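Local coordinates for thiol peroxidase (Mycobacterium tuberculosis, PDB 1XVQ), which probably reduces hydrogen peroxide and organic hydroperoxides to water and alcohols with thioredoxin as electron donor, helping to protect the cell against oxidative stress, at residues T5-A10 with P148-E153; S22-F27 with E113-T118; T28-D33 with S105-S110; L49-S54 with A129-V134; T62-F67 with P154-A159. One frame throughout, in Å; residues are numbered along the deposited sequence.

Interaction 1. Residues T5-A10 with P148-E153; sequences TLRGNA and PEIAQE. With YT3 (yttrium (III) ion), chain D.
Arg7, Asn9 and Ala10 meet Pro148, Glu149 and Ile150 in a surface contact between two loops. One loop is the N-terminal arm of the chain. The other includes a type I turn from Glu149 to Gln152. A single beta bridge pairs Ala10 with Glu149, their CA atoms 4.9 Å apart. The direct hydrogen bond runs from Ile150 N to Asn9 O, 3.1 Å long and in the plane of the carbonyl. Glu149 CA adds a CH...O contact to Asn9 O, so this oxygen faces two neighbouring groups of the turn.

Ile150 supplies the apolar part. Its CG1 stands between the backbone N and the carbonyl carbon (chi1 56°), the crowded position, and passes Asn9 ND2 at 3.5 Å. CG2 presses on the Arg7 side chain, 3.0 Å from NE, which is tight. Arg7 is extended from CG to NE and slides past Ile150 in the opposite direction. Ile150 CB lies over one face of the guanidinium.

Two waters fill out the polar links. One sits in the plane of the Arg7 guanidinium, takes a weak bond from NH2 and donates to Ile150 O. The second accepts from Asn9 ND2 at 2.6 Å and from Ala151 N at 3.2 Å. An yttrium ion is modelled beside Glu149 OE1, but too close to be relied on.

Ile11 continues the join through a backbone bond with Pro148, while Arg7 also touches Pro123. The contact thus ties the arm that precedes strand 28-30 to the connection between strand 141-146 and helix 156-165.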
# COMPACT_ATOMS: atom_id res chain seq x y z
N THR A 5 -15.86 8.36 18.42
CA THR A 5 -14.80 7.34 18.52
C THR A 5 -13.60 8.16 18.06
O THR A 5 -13.39 8.39 16.86
CB THR A 5 -15.03 6.15 17.52
OG1 THR A 5 -16.14 5.35 17.99
CG2 THR A 5 -13.78 5.26 17.42
N LEU A 6 -12.83 8.65 19.03
CA LEU A 6 -11.66 9.48 18.76
C LEU A 6 -10.58 8.66 18.07
O LEU A 6 -10.56 7.44 18.19
CB LEU A 6 -11.10 10.03 20.07
CG LEU A 6 -12.06 10.90 20.88
CD1 LEU A 6 -11.46 11.20 22.29
CD2 LEU A 6 -12.31 12.19 20.10
N ARG A 7 -9.66 9.35 17.39
CA ARG A 7 -8.60 8.63 16.71
C ARG A 7 -7.30 8.69 17.50
O ARG A 7 -6.75 9.77 17.69
CB ARG A 7 -8.38 9.22 15.32
CG ARG A 7 -7.33 8.46 14.49
CD ARG A 7 -7.18 9.10 13.11
NE ARG A 7 -6.05 8.55 12.37
CZ ARG A 7 -5.60 9.02 11.20
NH1 ARG A 7 -6.19 10.06 10.61
NH2 ARG A 7 -4.55 8.46 10.62
N GLY A 8 -6.83 7.53 17.96
CA GLY A 8 -5.59 7.48 18.70
C GLY A 8 -4.36 7.81 17.85
O GLY A 8 -4.36 7.62 16.63
N ASN A 9 -3.30 8.29 18.49
CA ASN A 9 -2.08 8.66 17.77
C ASN A 9 -1.39 7.40 17.28
O ASN A 9 -0.87 7.36 16.17
CB ASN A 9 -1.13 9.44 18.70
CG ASN A 9 0.06 10.06 17.97
OD1 ASN A 9 1.21 9.90 18.38
ND2 ASN A 9 -0.21 10.79 16.90
N ALA A 10 -1.37 6.36 18.11
CA ALA A 10 -0.70 5.12 17.74
C ALA A 10 -1.53 4.31 16.74
O ALA A 10 -2.74 4.16 16.89
CB ALA A 10 -0.43 4.28 18.97
N PRO A 148 4.05 4.22 12.09
CA PRO A 148 3.61 4.10 13.48
C PRO A 148 2.63 5.12 14.03
O PRO A 148 1.93 4.81 14.98
CB PRO A 148 4.92 4.13 14.26
CG PRO A 148 5.68 5.12 13.49
CD PRO A 148 5.47 4.63 12.06
N GLU A 149 2.58 6.31 13.47
CA GLU A 149 1.66 7.31 14.00
C GLU A 149 0.83 7.90 12.89
O GLU A 149 1.26 7.95 11.74
CB GLU A 149 2.40 8.43 14.71
CG GLU A 149 3.26 7.96 15.80
CD GLU A 149 4.27 9.02 16.17
OE1 GLU A 149 5.15 8.71 16.97
OE2 GLU A 149 4.18 10.16 15.66
N ILE A 150 -0.34 8.40 13.27
CA ILE A 150 -1.27 8.97 12.31
C ILE A 150 -0.77 10.13 11.44
O ILE A 150 -1.03 10.16 10.24
CB ILE A 150 -2.59 9.40 13.02
CG1 ILE A 150 -2.27 10.35 14.16
CG2 ILE A 150 -3.29 8.16 13.60
CD1 ILE A 150 -3.51 10.93 14.87
N ALA A 151 -0.05 11.08 12.02
CA ALA A 151 0.42 12.22 11.24
C ALA A 151 1.89 12.16 10.85
O ALA A 151 2.55 13.20 10.72
CB ALA A 151 0.12 13.52 11.98
N GLN A 152 2.42 10.96 10.67
CA GLN A 152 3.82 10.81 10.31
C GLN A 152 3.93 10.50 8.81
O GLN A 152 3.13 9.74 8.27
CB GLN A 152 4.45 9.69 11.14
CG GLN A 152 5.96 9.61 11.04
CD GLN A 152 6.53 8.56 11.98
OE1 GLN A 152 6.28 8.58 13.19
NE2 GLN A 152 7.32 7.64 11.43
N GLU A 153 4.90 11.11 8.15
CA GLU A 153 5.07 10.88 6.71
C GLU A 153 5.97 9.65 6.53
O GLU A 153 6.93 9.45 7.27
CB GLU A 153 5.71 12.11 6.06
CG GLU A 153 5.08 12.49 4.72
CD GLU A 153 5.97 13.42 3.91
OE1 GLU A 153 7.15 13.05 3.68
OE2 GLU A 153 5.51 14.50 3.51
Y YT3 D . 5.54 10.06 18.81
O HOH W 1 -2.46 7.84 8.72
O HOH W 2 1.20 11.67 14.86

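Interaction 2. Residues S22-F27 with E113-T118; sequences SPAPAF and EDYGVT
Tyr115 OH donates a hydrogen bond of 2.7 Å to Pro25 O, the direct polar link between the two segments. The hydroxyl lies in the plane of the carbonyl and meets a lone pair of Pro25 O (C=O...O angle 135°). A second polar link goes through water. One water donates to both Ala26 O and Asp114 OD2, the latter at 2.7 Å. Another donates to Ala26 O at 2.8 Å and only weakly to the same carboxylate oxygen. Asp114 OD2 is also hydrogen-bonded to Ser110 OG, at the N-cap position of the same helix.

The apolar contacts gather at the outer end of the Tyr115 ring. Pro25 CG lies over one face of the ring, toward the rim, and Pro25 CD is 3.6 Å from Tyr115 CZ. Ala24 CB touches the hydroxyl oxygen at 3.6 Å. Phe27 brings the edge of its ring to the same oxygen, which lies near the Phe27 plane and 3.6 Å from CD2. Phe27 CD2 is also 4.2 Å from Tyr115 CE1. Carbons of Ala24, Pro25 and Phe27 thus lie close to the hydroxyl, which gives its hydrogen to Pro25 O.

Ring stacking with Phe111 and contacts with Val133 and Ile135 of strand 131-135 place Tyr115 between the 22-27 loop and the sheet. Behind the tyrosine the chain leaves helix 111-114 at Gly116. Its positive phi (62°) and two bonds back into the last turn make a Schellman motif, the classic C-terminal end of a helix.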
# COMPACT_ATOMS: atom_id res chain seq x y z
N SER A 22 11.46 -12.71 2.85
CA SER A 22 10.56 -13.83 2.58
C SER A 22 9.66 -13.53 1.39
O SER A 22 9.46 -12.36 1.03
CB SER A 22 9.68 -14.11 3.81
OG SER A 22 8.77 -13.05 4.04
N PRO A 23 9.09 -14.58 0.77
CA PRO A 23 8.20 -14.39 -0.39
C PRO A 23 7.01 -13.52 -0.01
O PRO A 23 6.38 -13.70 1.05
CB PRO A 23 7.76 -15.82 -0.73
CG PRO A 23 8.89 -16.68 -0.21
CD PRO A 23 9.24 -16.01 1.10
N ALA A 24 6.68 -12.58 -0.88
CA ALA A 24 5.57 -11.70 -0.59
C ALA A 24 4.28 -12.52 -0.65
O ALA A 24 4.08 -13.36 -1.53
CB ALA A 24 5.52 -10.57 -1.58
N PRO A 25 3.38 -12.27 0.31
CA PRO A 25 2.11 -13.01 0.31
C PRO A 25 1.36 -12.78 -1.01
O PRO A 25 1.38 -11.70 -1.59
CB PRO A 25 1.36 -12.40 1.51
CG PRO A 25 2.45 -11.97 2.43
CD PRO A 25 3.47 -11.35 1.45
N ALA A 26 0.71 -13.83 -1.51
CA ALA A 26 -0.04 -13.68 -2.72
C ALA A 26 -1.19 -12.70 -2.50
O ALA A 26 -1.62 -12.49 -1.37
CB ALA A 26 -0.63 -15.04 -3.14
N PHE A 27 -1.64 -12.06 -3.56
CA PHE A 27 -2.83 -11.22 -3.40
C PHE A 27 -3.66 -11.22 -4.66
O PHE A 27 -3.16 -11.50 -5.76
CB PHE A 27 -2.47 -9.78 -3.00
CG PHE A 27 -1.55 -9.09 -3.95
CD1 PHE A 27 -2.02 -8.58 -5.16
CD2 PHE A 27 -0.20 -8.94 -3.64
CE1 PHE A 27 -1.16 -7.91 -6.04
CE2 PHE A 27 0.66 -8.27 -4.51
CZ PHE A 27 0.19 -7.76 -5.71
N GLU A 113 -5.51 -8.21 5.70
CA GLU A 113 -5.17 -9.15 6.76
C GLU A 113 -3.89 -9.92 6.45
O GLU A 113 -3.05 -10.15 7.34
CB GLU A 113 -6.33 -10.13 6.97
CG GLU A 113 -7.64 -9.44 7.46
CD GLU A 113 -8.28 -8.48 6.45
OE1 GLU A 113 -8.67 -7.35 6.86
OE2 GLU A 113 -8.44 -8.83 5.26
N ASP A 114 -3.73 -10.30 5.18
CA ASP A 114 -2.54 -11.03 4.75
C ASP A 114 -1.29 -10.19 4.87
O ASP A 114 -0.21 -10.74 5.15
CB ASP A 114 -2.69 -11.53 3.32
CG ASP A 114 -3.87 -12.46 3.14
OD1 ASP A 114 -4.32 -13.06 4.16
OD2 ASP A 114 -4.33 -12.58 2.00
N TYR A 115 -1.42 -8.87 4.67
CA TYR A 115 -0.29 -7.99 4.80
C TYR A 115 -0.19 -7.31 6.17
O TYR A 115 0.72 -6.50 6.39
CB TYR A 115 -0.30 -6.94 3.67
CG TYR A 115 0.32 -7.48 2.39
CD1 TYR A 115 -0.34 -8.45 1.63
CD2 TYR A 115 1.60 -7.09 2.01
CE1 TYR A 115 0.29 -9.02 0.51
CE2 TYR A 115 2.24 -7.66 0.90
CZ TYR A 115 1.57 -8.62 0.17
OH TYR A 115 2.21 -9.20 -0.94
N GLY A 116 -1.12 -7.65 7.06
CA GLY A 116 -1.12 -7.10 8.40
C GLY A 116 -1.29 -5.59 8.47
O GLY A 116 -0.76 -4.94 9.37
N VAL A 117 -2.03 -5.00 7.53
CA VAL A 117 -2.19 -3.55 7.54
C VAL A 117 -3.60 -3.03 7.82
O VAL A 117 -3.78 -1.83 7.96
CB VAL A 117 -1.70 -2.88 6.20
CG1 VAL A 117 -0.18 -2.93 6.09
CG2 VAL A 117 -2.36 -3.59 4.99
N THR A 118 -4.58 -3.90 7.95
CA THR A 118 -5.93 -3.42 8.24
C THR A 118 -5.92 -2.78 9.63
O THR A 118 -5.38 -3.37 10.56
CB THR A 118 -6.95 -4.58 8.23
OG1 THR A 118 -6.94 -5.18 6.94
CG2 THR A 118 -8.39 -4.07 8.50
O HOH W 3 -3.62 -11.02 -0.09
O HOH W 4 -1.89 -14.42 0.67

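Interaction 3. Residues T28-D33 with S105-S110; sequences TLTGGD and SAFRDS
Ser105 O is gripped by two donors, Thr30 N at 2.9 Å and a water at the same distance. In return Ser105 N donates to Thr30 O, a nearly straight bond (174° at the hydrogen). The two residues form a single antiparallel hydrogen-bonded pair.

The water is the second centre of the contact. Besides Ser105 O it donates to Asp109 OD1 at 2.6 Å and accepts from Arg108 N. It also lies 2.8 Å from Thr30 OG1 in a hydrogen bond. Thr30 OG1 sits anti to the carbonyl carbon (chi1 -60°), facing Arg108, whose NE gives it a weak bond of 3.3 Å. The two side chains meet at about a right angle. Thr30 CG2 instead touches the edge of the Phe107 ring.

Asp109 brings its CB to 3.1 Å from Thr28 O, a tight approach. Its OD2 takes the backbone N-H of Phe111. Leu29 CD2 packs against Ala106 CB at 3.8 Å and lies close to the Asp109 carboxylate. Ser105 OG accepts from Phe107 N, an ST turn, and is bonded also to Asp84 O.

Leu29 and Ala106 both lean on Phe111 of helix 111-114, and Thr30, Ser105 and Phe107 all touch Pro86 of helix 86-89. The loop 105-110 is thus joined at Ser105 to strand 28-30, which pairs with strand 36-38 through Leu29 and Ile37.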
# COMPACT_ATOMS: atom_id res chain seq x y z
N THR A 28 -4.94 -10.91 -4.49
CA THR A 28 -5.89 -10.82 -5.58
C THR A 28 -6.75 -9.59 -5.33
O THR A 28 -7.86 -9.68 -4.79
CB THR A 28 -6.79 -12.08 -5.63
OG1 THR A 28 -7.46 -12.22 -4.37
CG2 THR A 28 -5.96 -13.34 -5.88
N LEU A 29 -6.24 -8.44 -5.73
CA LEU A 29 -6.94 -7.16 -5.54
C LEU A 29 -7.93 -6.96 -6.68
O LEU A 29 -8.00 -7.78 -7.58
CB LEU A 29 -5.90 -6.02 -5.51
CG LEU A 29 -5.01 -6.07 -4.26
CD1 LEU A 29 -3.76 -5.21 -4.47
CD2 LEU A 29 -5.79 -5.59 -3.04
N THR A 30 -8.71 -5.89 -6.61
CA THR A 30 -9.70 -5.60 -7.66
C THR A 30 -9.32 -4.32 -8.38
O THR A 30 -9.01 -3.30 -7.76
CB THR A 30 -11.12 -5.45 -7.06
OG1 THR A 30 -11.48 -6.67 -6.41
CG2 THR A 30 -12.15 -5.18 -8.17
N GLY A 31 -9.34 -4.40 -9.71
CA GLY A 31 -8.99 -3.26 -10.53
C GLY A 31 -10.15 -2.38 -10.94
O GLY A 31 -11.31 -2.67 -10.61
N GLY A 32 -9.81 -1.30 -11.65
CA GLY A 32 -10.80 -0.34 -12.11
C GLY A 32 -11.90 -0.91 -12.99
O GLY A 32 -12.98 -0.33 -13.08
N ASP A 33 -11.64 -2.04 -13.63
CA ASP A 33 -12.64 -2.66 -14.49
C ASP A 33 -13.32 -3.83 -13.79
O ASP A 33 -14.00 -4.64 -14.42
CB ASP A 33 -11.98 -3.15 -15.78
CG ASP A 33 -10.92 -4.21 -15.53
OD1 ASP A 33 -10.49 -4.39 -14.37
OD2 ASP A 33 -10.51 -4.87 -16.51
N SER A 105 -8.00 -1.89 -5.44
CA SER A 105 -8.89 -1.89 -4.28
C SER A 105 -8.93 -3.24 -3.56
O SER A 105 -9.02 -4.29 -4.20
CB SER A 105 -10.30 -1.52 -4.75
OG SER A 105 -11.25 -1.73 -3.71
N ALA A 106 -8.87 -3.20 -2.23
CA ALA A 106 -8.93 -4.40 -1.39
C ALA A 106 -10.34 -4.62 -0.83
O ALA A 106 -10.49 -5.36 0.14
CB ALA A 106 -7.95 -4.25 -0.19
N PHE A 107 -11.36 -4.01 -1.43
CA PHE A 107 -12.70 -4.10 -0.85
C PHE A 107 -13.28 -5.50 -0.72
O PHE A 107 -14.09 -5.75 0.17
CB PHE A 107 -13.67 -3.16 -1.61
CG PHE A 107 -14.39 -3.79 -2.77
CD1 PHE A 107 -15.63 -4.38 -2.58
CD2 PHE A 107 -13.83 -3.76 -4.04
CE1 PHE A 107 -16.33 -4.94 -3.66
CE2 PHE A 107 -14.53 -4.31 -5.14
CZ PHE A 107 -15.78 -4.89 -4.94
N ARG A 108 -12.85 -6.44 -1.58
CA ARG A 108 -13.38 -7.79 -1.49
C ARG A 108 -12.35 -8.91 -1.45
O ARG A 108 -12.61 -10.03 -1.88
CB ARG A 108 -14.43 -8.03 -2.61
CG ARG A 108 -13.85 -7.94 -4.02
CD ARG A 108 -14.92 -8.30 -5.07
NE ARG A 108 -14.43 -8.12 -6.44
CZ ARG A 108 -15.19 -7.79 -7.48
NH1 ARG A 108 -16.50 -7.59 -7.32
NH2 ARG A 108 -14.66 -7.68 -8.69
N ASP A 109 -11.18 -8.64 -0.88
CA ASP A 109 -10.17 -9.66 -0.78
C ASP A 109 -9.44 -9.49 0.54
O ASP A 109 -9.67 -8.50 1.27
CB ASP A 109 -9.19 -9.63 -1.98
CG ASP A 109 -8.32 -8.40 -1.96
OD1 ASP A 109 -8.73 -7.35 -2.49
OD2 ASP A 109 -7.22 -8.51 -1.40
N SER A 110 -8.58 -10.45 0.83
CA SER A 110 -7.86 -10.51 2.10
C SER A 110 -6.55 -9.77 2.22
O SER A 110 -5.86 -9.89 3.23
CB SER A 110 -7.65 -12.00 2.45
OG SER A 110 -6.83 -12.60 1.46
O HOH W 5 -10.88 -6.49 -3.71

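Interaction 4. Residues L49-S54 with A129-V134; sequences LNIFPS and ARAIVV
Arg130 folds onto Phe52 and Ile51 by its torsions. CG is anti to the backbone N, and a bend at chi2 (73°) swings CD to 3.7 Å from Phe52 CD1. Phe52 CG lies beside its own backbone N, anti to the carbonyl carbon. The ring and the guanidinium then lie side by side, pointing the same way. Their planes are 19° apart and their centres 3.8 Å apart, a stack with cation-pi character. Phe52 CE1 comes 3.3 Å from Arg130 CZ, and NH1 stands over the centre of the ring.

Ile51 O holds the arginine from another direction. Arg130 NH1 donates to it at 2.9 Å from above the carbonyl plane. Ala131 N reaches the same oxygen from the opposite face at 3.1 Å. Two donors thus grip Ile51 O from opposite faces; the NH1 bond and the stack on Phe52 hold the guanidinium in place.

Beyond this point the strands pair regularly, 171° apart in direction. Leu49 with Val133 and Ile51 with Ala131 are hydrogen-bonded pairs, and Asn50 with Ile132 is a non-hydrogen-bonded pair. The bond from Leu49 N to Val133 O is 2.8 Å. On the face with Leu49 and Ile51, Leu49 CD1 packs on Val133 CB at 3.9 Å.

Phe52 meets Phe92 edge-to-face, and its side chain is about 9 Å from that of Cys60, the predicted peroxidatic cysteine. Strands 47-51 and 131-135 are the inner pair of the mixed sheet, flanked by strands 77-78 and 141-146. Helices 62-73 and 156-165 cover the face with Asn50 and Ile132.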
# COMPACT_ATOMS: atom_id res chain seq x y z
N LEU A 49 3.94 -1.38 -3.21
CA LEU A 49 2.57 -1.33 -2.72
C LEU A 49 2.54 -0.09 -1.83
O LEU A 49 3.15 -0.06 -0.75
CB LEU A 49 2.24 -2.56 -1.87
CG LEU A 49 2.42 -3.90 -2.57
CD1 LEU A 49 2.23 -5.04 -1.54
CD2 LEU A 49 1.42 -4.00 -3.73
N ASN A 50 1.83 0.93 -2.30
CA ASN A 50 1.74 2.22 -1.61
C ASN A 50 0.33 2.13 -1.05
O ASN A 50 -0.65 2.27 -1.75
CB ASN A 50 1.87 3.33 -2.66
CG ASN A 50 2.41 4.62 -2.10
OD1 ASN A 50 2.63 5.57 -2.86
ND2 ASN A 50 2.64 4.68 -0.80
N ILE A 51 0.28 1.88 0.24
CA ILE A 51 -0.99 1.61 0.92
C ILE A 51 -1.55 2.77 1.70
O ILE A 51 -0.84 3.38 2.52
CB ILE A 51 -0.77 0.44 1.86
CG1 ILE A 51 -0.15 -0.72 1.06
CG2 ILE A 51 -2.13 -0.01 2.51
CD1 ILE A 51 0.52 -1.80 1.97
N PHE A 52 -2.84 3.05 1.48
CA PHE A 52 -3.50 4.19 2.13
C PHE A 52 -4.86 3.93 2.76
O PHE A 52 -5.63 3.07 2.32
CB PHE A 52 -3.78 5.30 1.12
CG PHE A 52 -2.58 5.77 0.34
CD1 PHE A 52 -1.99 6.99 0.65
CD2 PHE A 52 -2.08 5.01 -0.71
CE1 PHE A 52 -0.90 7.47 -0.10
CE2 PHE A 52 -0.99 5.48 -1.47
CZ PHE A 52 -0.40 6.71 -1.15
N PRO A 53 -5.20 4.70 3.80
CA PRO A 53 -6.51 4.53 4.43
C PRO A 53 -7.53 4.92 3.36
O PRO A 53 -8.60 4.33 3.26
CB PRO A 53 -6.47 5.52 5.59
CG PRO A 53 -5.01 5.48 6.01
CD PRO A 53 -4.25 5.42 4.70
N SER A 54 -7.20 5.93 2.56
CA SER A 54 -8.08 6.31 1.47
C SER A 54 -7.32 7.17 0.46
O SER A 54 -6.45 7.97 0.84
CB SER A 54 -9.30 7.07 1.99
OG SER A 54 -10.13 7.43 0.89
N ALA A 129 -3.96 0.80 6.94
CA ALA A 129 -3.09 1.85 7.50
C ALA A 129 -2.07 2.34 6.47
O ALA A 129 -1.70 1.60 5.53
CB ALA A 129 -2.35 1.32 8.71
N ARG A 130 -1.61 3.58 6.64
CA ARG A 130 -0.58 4.12 5.73
C ARG A 130 0.67 3.22 5.87
O ARG A 130 1.21 3.02 6.96
CB ARG A 130 -0.20 5.54 6.11
CG ARG A 130 0.74 6.18 5.07
CD ARG A 130 0.01 6.54 3.77
NE ARG A 130 0.93 7.11 2.77
CZ ARG A 130 1.55 6.41 1.82
NH1 ARG A 130 1.37 5.09 1.70
NH2 ARG A 130 2.37 7.04 0.98
N ALA A 131 1.13 2.67 4.75
CA ALA A 131 2.25 1.75 4.80
C ALA A 131 2.86 1.60 3.43
O ALA A 131 2.23 1.93 2.42
CB ALA A 131 1.75 0.39 5.27
N ILE A 132 4.08 1.10 3.41
CA ILE A 132 4.78 0.86 2.17
C ILE A 132 5.39 -0.53 2.21
O ILE A 132 6.02 -0.92 3.19
CB ILE A 132 5.91 1.91 1.93
CG1 ILE A 132 5.27 3.25 1.48
CG2 ILE A 132 6.88 1.42 0.86
CD1 ILE A 132 6.26 4.43 1.33
N VAL A 133 5.16 -1.30 1.14
CA VAL A 133 5.78 -2.61 1.05
C VAL A 133 6.41 -2.67 -0.32
O VAL A 133 5.74 -2.41 -1.31
CB VAL A 133 4.76 -3.76 1.20
CG1 VAL A 133 5.44 -5.11 0.88
CG2 VAL A 133 4.21 -3.77 2.61
N VAL A 134 7.69 -3.01 -0.37
CA VAL A 134 8.39 -3.16 -1.64
C VAL A 134 8.67 -4.63 -1.87
O VAL A 134 9.20 -5.32 -0.98
CB VAL A 134 9.74 -2.38 -1.68
CG1 VAL A 134 10.49 -2.67 -3.01
CG2 VAL A 134 9.46 -0.88 -1.54

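Interaction 5. Residues T62-F67 with P154-A159; sequences TSVRTF and PNYEAA
Phe67 and Tyr156 mark the nearest backbone approach, with CA atoms 6.6 Å apart. Segment 62-67 is helical throughout. Segment 154-159 turns into its helix through an inverse gamma turn centred on Asn155. That residue is also the N-cap, and its OD1 accepts from Ala158 N at 3.0 Å.

The aromatic pair carries the contact. Phe67 CG is anti to the backbone N (chi1 176°), which sets CG 3.2 Å from Tyr156 CD1, a tight approach. Tyr156 CD1 stands over the centre of the Phe67 ring. The planes meet at 40°, an oblique pair with centroids 4.4 Å apart. Phe67 CB also lies over the tyrosine face in a CH-pi contact. Ser63 O lies over the same face, also toward the rim, and Pro154 O lies over the opposite face toward its rim. Ala159 CB closes on Phe67 CZ at 3.9 Å. At the far end, Val64 CG2 lies 3.8 Å from Tyr156 OH, whose hydrogen-bond partner is Arg130 NH2.

Phe67, Tyr156 and Ala159 all rest on Ile132 of strand 131-135. The Val64 side chain is about 6 Å from that of Cys60, the predicted active-site cysteine just ahead of helix 62-73. Two helices packed together on one face of the central sheet, the first following the predicted redox-active cysteine, are characteristic of the thioredoxin fold.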
# COMPACT_ATOMS: atom_id res chain seq x y z
N THR A 62 2.70 16.68 -3.30
CA THR A 62 3.86 16.52 -4.18
C THR A 62 4.74 15.38 -3.65
O THR A 62 5.36 14.65 -4.42
CB THR A 62 4.69 17.83 -4.24
OG1 THR A 62 3.98 18.80 -5.02
CG2 THR A 62 6.07 17.59 -4.83
N SER A 63 4.76 15.22 -2.33
CA SER A 63 5.55 14.16 -1.72
C SER A 63 5.11 12.79 -2.25
O SER A 63 5.95 11.92 -2.52
CB SER A 63 5.41 14.20 -0.19
OG SER A 63 4.04 14.21 0.20
N VAL A 64 3.80 12.60 -2.42
CA VAL A 64 3.27 11.34 -2.92
C VAL A 64 3.54 11.16 -4.41
O VAL A 64 4.02 10.11 -4.84
CB VAL A 64 1.74 11.24 -2.67
CG1 VAL A 64 1.15 10.06 -3.43
CG2 VAL A 64 1.47 11.08 -1.18
N ARG A 65 3.22 12.19 -5.19
CA ARG A 65 3.44 12.15 -6.64
C ARG A 65 4.92 11.92 -6.95
O ARG A 65 5.27 11.04 -7.75
CB ARG A 65 2.97 13.47 -7.27
CG ARG A 65 3.35 13.63 -8.73
CD ARG A 65 2.46 12.84 -9.68
NE ARG A 65 1.30 13.61 -10.11
CZ ARG A 65 0.42 13.21 -11.03
NH1 ARG A 65 0.56 12.02 -11.62
NH2 ARG A 65 -0.62 13.98 -11.35
N THR A 66 5.77 12.71 -6.31
CA THR A 66 7.22 12.62 -6.50
C THR A 66 7.72 11.20 -6.21
O THR A 66 8.46 10.61 -7.00
CB THR A 66 7.95 13.63 -5.59
OG1 THR A 66 7.64 14.96 -6.03
CG2 THR A 66 9.46 13.43 -5.65
N PHE A 67 7.31 10.66 -5.07
CA PHE A 67 7.69 9.30 -4.70
C PHE A 67 7.22 8.29 -5.74
O PHE A 67 7.99 7.44 -6.17
CB PHE A 67 7.08 8.94 -3.36
CG PHE A 67 7.34 7.53 -2.95
CD1 PHE A 67 8.64 7.07 -2.74
CD2 PHE A 67 6.28 6.66 -2.70
CE1 PHE A 67 8.88 5.79 -2.28
CE2 PHE A 67 6.51 5.37 -2.24
CZ PHE A 67 7.80 4.94 -2.03
N PRO A 154 5.68 8.81 5.52
CA PRO A 154 6.50 7.61 5.31
C PRO A 154 7.95 7.95 4.97
O PRO A 154 8.23 9.02 4.45
CB PRO A 154 5.80 6.93 4.14
CG PRO A 154 4.40 7.54 4.14
CD PRO A 154 4.73 8.96 4.42
N ASN A 155 8.86 7.03 5.26
CA ASN A 155 10.26 7.25 4.94
C ASN A 155 10.45 6.90 3.46
O ASN A 155 10.81 5.78 3.13
CB ASN A 155 11.15 6.35 5.79
CG ASN A 155 12.62 6.68 5.65
OD1 ASN A 155 13.05 7.26 4.64
ND2 ASN A 155 13.40 6.31 6.65
N TYR A 156 10.19 7.85 2.58
CA TYR A 156 10.32 7.60 1.15
C TYR A 156 11.74 7.30 0.70
O TYR A 156 11.95 6.52 -0.23
CB TYR A 156 9.78 8.80 0.36
CG TYR A 156 8.29 9.03 0.55
CD1 TYR A 156 7.38 8.02 0.23
CD2 TYR A 156 7.80 10.24 1.04
CE1 TYR A 156 6.01 8.22 0.39
CE2 TYR A 156 6.43 10.45 1.21
CZ TYR A 156 5.55 9.43 0.88
OH TYR A 156 4.19 9.62 1.05
N GLU A 157 12.71 7.93 1.35
CA GLU A 157 14.10 7.74 0.98
C GLU A 157 14.55 6.30 1.15
O GLU A 157 15.20 5.73 0.26
CB GLU A 157 14.99 8.67 1.81
CG GLU A 157 16.45 8.66 1.42
CD GLU A 157 17.27 9.68 2.21
OE1 GLU A 157 18.49 9.77 1.95
OE2 GLU A 157 16.70 10.38 3.07
N ALA A 158 14.22 5.71 2.30
CA ALA A 158 14.61 4.32 2.59
C ALA A 158 13.91 3.36 1.63
O ALA A 158 14.52 2.40 1.17
CB ALA A 158 14.26 3.96 4.01
N ALA A 159 12.64 3.61 1.34
CA ALA A 159 11.88 2.75 0.40
C ALA A 159 12.53 2.79 -0.98
O ALA A 159 12.66 1.77 -1.66
CB ALA A 159 10.41 3.20 0.30

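Overall arrangement
Interaction 4 lies about 3 Å from the centre of the chain and joins the two inner strands of the central sheet. Interactions 2 and 5 touch it from opposite sides of the chain's centre: Tyr115 reaches Leu49 and Val133, while Phe67 and Pro154 pack on Ile132. Their centres are about 21 Å apart. Segment 28-33 of interaction 3 follows 22-27 directly, and interaction 3 is nested within the loop of interaction 2. Interaction 1 lies at the surface, about 17 Å from the chain's centre; interactions 2, 3 and 4 are nested in the loop it closes, and it crosses interaction 5, touching it through Glu153 and Ser63. The chain thus wraps a thioredoxin-fold core, with the predicted active-site cysteine near interactions 4 and 5.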